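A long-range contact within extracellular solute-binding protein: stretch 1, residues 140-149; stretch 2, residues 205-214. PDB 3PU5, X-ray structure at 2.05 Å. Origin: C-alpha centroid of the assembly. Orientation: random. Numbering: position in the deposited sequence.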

# COMPACT_ATOMS: atom_id res chain seq x y z
N GLU A 140 8.32 12.34 26.00
CA GLU A 140 7.76 11.23 26.78
C GLU A 140 8.29 9.85 26.38
O GLU A 140 8.25 8.91 27.18
CB GLU A 140 6.23 11.25 26.72
CG GLU A 140 5.61 12.52 27.28
CD GLU A 140 4.09 12.43 27.34
OE1 GLU A 140 3.57 11.30 27.27
OE2 GLU A 140 3.43 13.49 27.47
N PHE A 141 8.77 9.71 25.15
CA PHE A 141 9.32 8.43 24.71
C PHE A 141 10.85 8.45 24.72
O PHE A 141 11.49 7.52 24.23
CB PHE A 141 8.80 8.06 23.30
CG PHE A 141 7.30 8.19 23.15
CD1 PHE A 141 6.44 7.63 24.09
CD2 PHE A 141 6.75 8.87 22.07
CE1 PHE A 141 5.06 7.74 23.95
CE2 PHE A 141 5.37 8.99 21.92
CZ PHE A 141 4.52 8.42 22.86
N GLY A 142 11.44 9.50 25.28
CA GLY A 142 12.89 9.63 25.26
C GLY A 142 13.39 9.71 23.82
O GLY A 142 12.74 10.30 22.97
N LYS A 143 14.55 9.13 23.56
CA LYS A 143 15.07 9.12 22.20
C LYS A 143 14.88 7.74 21.57
O LYS A 143 15.80 7.18 20.98
CB LYS A 143 16.54 9.55 22.18
CG LYS A 143 17.03 10.00 20.80
CD LYS A 143 18.48 10.49 20.87
CE LYS A 143 19.13 10.44 19.50
NZ LYS A 143 18.63 11.51 18.59
N GLN A 144 13.68 7.20 21.69
CA GLN A 144 13.42 5.83 21.27
C GLN A 144 12.39 5.74 20.16
O GLN A 144 11.74 4.71 19.96
CB GLN A 144 13.02 5.00 22.48
CG GLN A 144 14.13 4.99 23.54
CD GLN A 144 13.66 4.52 24.90
OE1 GLN A 144 12.92 3.54 25.02
NE2 GLN A 144 14.10 5.21 25.95
N VAL A 145 12.25 6.85 19.43
CA VAL A 145 11.33 6.92 18.31
C VAL A 145 12.09 6.67 17.01
O VAL A 145 13.24 7.10 16.86
CB VAL A 145 10.64 8.30 18.30
CG1 VAL A 145 9.63 8.37 17.16
CG2 VAL A 145 9.96 8.55 19.66
N PHE A 146 11.48 5.91 16.09
CA PHE A 146 12.04 5.71 14.75
C PHE A 146 11.06 6.29 13.73
O PHE A 146 9.90 6.52 14.06
CB PHE A 146 12.38 4.24 14.47
CG PHE A 146 11.23 3.28 14.69
CD1 PHE A 146 10.27 3.09 13.70
CD2 PHE A 146 11.11 2.56 15.87
CE1 PHE A 146 9.20 2.21 13.90
CE2 PHE A 146 10.05 1.67 16.08
CZ PHE A 146 9.09 1.50 15.09
N PHE A 147 11.51 6.54 12.50
CA PHE A 147 10.66 7.16 11.48
C PHE A 147 11.13 6.77 10.08
O PHE A 147 12.31 6.53 9.87
CB PHE A 147 10.66 8.69 11.63
CG PHE A 147 9.59 9.38 10.83
CD1 PHE A 147 9.83 9.76 9.52
CD2 PHE A 147 8.33 9.62 11.38
CE1 PHE A 147 8.83 10.38 8.77
CE2 PHE A 147 7.32 10.24 10.64
CZ PHE A 147 7.58 10.62 9.33
N ASN A 148 10.20 6.71 9.12
CA ASN A 148 10.52 6.35 7.74
C ASN A 148 11.57 7.28 7.11
O ASN A 148 11.39 8.50 7.12
CB ASN A 148 9.27 6.42 6.84
CG ASN A 148 8.04 5.78 7.47
OD1 ASN A 148 7.35 4.98 6.82
ND2 ASN A 148 7.71 6.17 8.70
N ASN A 149 12.64 6.72 6.56
CA ASN A 149 13.57 7.54 5.79
C ASN A 149 12.94 7.96 4.47
O ASN A 149 12.52 7.10 3.69
CB ASN A 149 14.88 6.81 5.51
CG ASN A 149 15.90 7.70 4.83
OD1 ASN A 149 16.53 7.32 3.85
ND2 ASN A 149 16.06 8.91 5.35
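Stretch 2 205-214: GEGAIGPGWD

Two backbone hydrogen bonds fasten stretch 2 to stretch 1. In the shorter, Ala208 N donates to Gln144 O at 2.8 Å with a nearly linear N-H...O angle of 173°; in the second, Phe146 N donates to Ile209 O at 3.1 Å and 161°. Stretch 2 donates once and accepts once. Ile209 accepts through its O, but the donor is Ala208 N rather than Ile209 N, which stays 3.6 Å from Gln144 O, so the pairing departs from the regular parallel pattern. The strands, 145-148 and 209-213, run in the same sense with 23° between their directions, and their axes approach to 4.9 Å at the closest. The pairing is short: a single bridge joins Val145 to Ile209, whose CA atoms are 5.2 Å apart. Around it the CA atoms of Gln144 and Gly207, and of Phe146 and Gly210, each approach to 4.9 Å.

Two weaker CA-H...O contacts supplement these bonds. Val145 CA lies 3.4 Å from Ile209 O, so this carbonyl receives both the amide of Phe146 and the CA-H of its predecessor. Farther along, Gly210 CA lies 3.4 Å from Phe146 O. The next residue of stretch 2, Pro211, has no amide hydrogen to donate; instead its ring carbon CD packs 3.3 Å from Phe146 O, and beyond this point the contact is carried mainly by side chains.

Before the strand, stretch 2 enters through Gly205, the first residue to leave the preceding helix, whose positive phi of 90° is readily adopted by glycine. Gly207, with phi/psi of -109/153, is extended, and its CA comes within 3.6 Å of Gln144 O. A CB here would lie 2.8 Å from Phe146 CD2, a clash, so glycine leaves room for the ring edge. The small Ala208 follows, its CB 3.8 Å from Gln144 CB.

Phe146 shows most clearly how glycine and an aromatic ring can fit together. Its CA-to-CB bond points sideways, but with chi1 at 55° (p) the ring comes closer to stretch 2. Gly210 CA sits over one face, 3.8 Å from the centroid of the Phe146 ring in a CH-pi contact. At phi/psi of 166/176, Gly210 is almost fully extended; a CB would point toward stretch 1 and fall 2.4 Å from Phe146 CD1.

Ile209 sends its CA-to-CB bond away from stretch 1, yet its branched side chain remains within reach. Its CG2 lies over a face of the Phe141 ring, 3.8 Å from Phe141 CD2, and also meets Val145 CG2 at 3.9 Å. One methyl therefore joins a ring and a beta-branched side chain in a buried apolar cluster.

The CA-to-CB bond of Pro211 points toward stretch 1, and its ring offers a compact hydrocarbon surface: its CG is 3.8 Å from Phe147 CD2. It also borders the buried Asn148, whose side-chain end approaches the proline and also the indole of Trp213. The end of the Trp213 indole reaches only Asn148 in stretch 1, and Trp213 closes the strand at the N-cap position just before a helix.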

# COMPACT_ATOMS: atom_id res chain seq x y z
N GLY A 205 14.16 -4.29 21.04
CA GLY A 205 14.14 -3.41 22.18
C GLY A 205 14.77 -2.06 21.91
O GLY A 205 14.73 -1.17 22.77
N GLU A 206 15.38 -1.88 20.74
CA GLU A 206 16.05 -0.61 20.45
C GLU A 206 15.05 0.54 20.32
O GLU A 206 15.29 1.65 20.81
CB GLU A 206 16.96 -0.70 19.20
CG GLU A 206 17.88 0.53 19.08
CD GLU A 206 18.89 0.47 17.93
OE1 GLU A 206 18.66 -0.26 16.94
OE2 GLU A 206 19.90 1.20 18.00
N GLY A 207 13.92 0.27 19.68
CA GLY A 207 12.92 1.30 19.48
C GLY A 207 11.69 1.06 20.34
O GLY A 207 11.40 -0.09 20.70
N ALA A 208 10.97 2.13 20.66
CA ALA A 208 9.77 2.01 21.49
C ALA A 208 8.50 2.24 20.68
O ALA A 208 7.46 1.65 20.97
CB ALA A 208 9.83 2.99 22.67
N ILE A 209 8.60 3.08 19.65
CA ILE A 209 7.43 3.49 18.89
C ILE A 209 7.84 4.16 17.58
O ILE A 209 8.92 4.74 17.48
CB ILE A 209 6.56 4.44 19.74
CG1 ILE A 209 5.22 4.76 19.08
CG2 ILE A 209 7.33 5.73 20.08
CD1 ILE A 209 4.22 5.38 20.03
N GLY A 210 6.98 4.09 16.58
CA GLY A 210 7.23 4.73 15.31
C GLY A 210 6.25 4.17 14.29
O GLY A 210 5.47 3.28 14.63
N PRO A 211 6.28 4.70 13.06
CA PRO A 211 5.34 4.21 12.03
C PRO A 211 5.65 2.77 11.63
O PRO A 211 6.82 2.39 11.52
CB PRO A 211 5.57 5.17 10.86
CG PRO A 211 6.18 6.43 11.50
CD PRO A 211 7.05 5.87 12.60
N GLY A 212 4.60 1.97 11.42
CA GLY A 212 4.75 0.58 11.04
C GLY A 212 3.52 0.09 10.29
O GLY A 212 2.45 0.71 10.33
N TRP A 213 3.68 -1.04 9.61
CA TRP A 213 2.61 -1.59 8.78
C TRP A 213 1.69 -2.49 9.58
O TRP A 213 2.14 -3.22 10.47
CB TRP A 213 3.20 -2.30 7.55
CG TRP A 213 3.68 -1.28 6.56
CD1 TRP A 213 2.99 -0.79 5.49
CD2 TRP A 213 4.92 -0.57 6.60
NE1 TRP A 213 3.73 0.16 4.85
CE2 TRP A 213 4.93 0.32 5.51
CE3 TRP A 213 6.04 -0.61 7.45
CZ2 TRP A 213 6.00 1.17 5.24
CZ3 TRP A 213 7.11 0.23 7.17
CH2 TRP A 213 7.08 1.11 6.08
N ASP A 214 0.40 -2.43 9.28
CA ASP A 214 -0.56 -3.24 10.03
C ASP A 214 -0.25 -4.73 9.94
O ASP A 214 -0.05 -5.38 10.96
CB ASP A 214 -2.03 -2.93 9.67
CG ASP A 214 -2.34 -3.10 8.18
OD1 ASP A 214 -1.44 -2.97 7.31
OD2 ASP A 214 -3.52 -3.36 7.87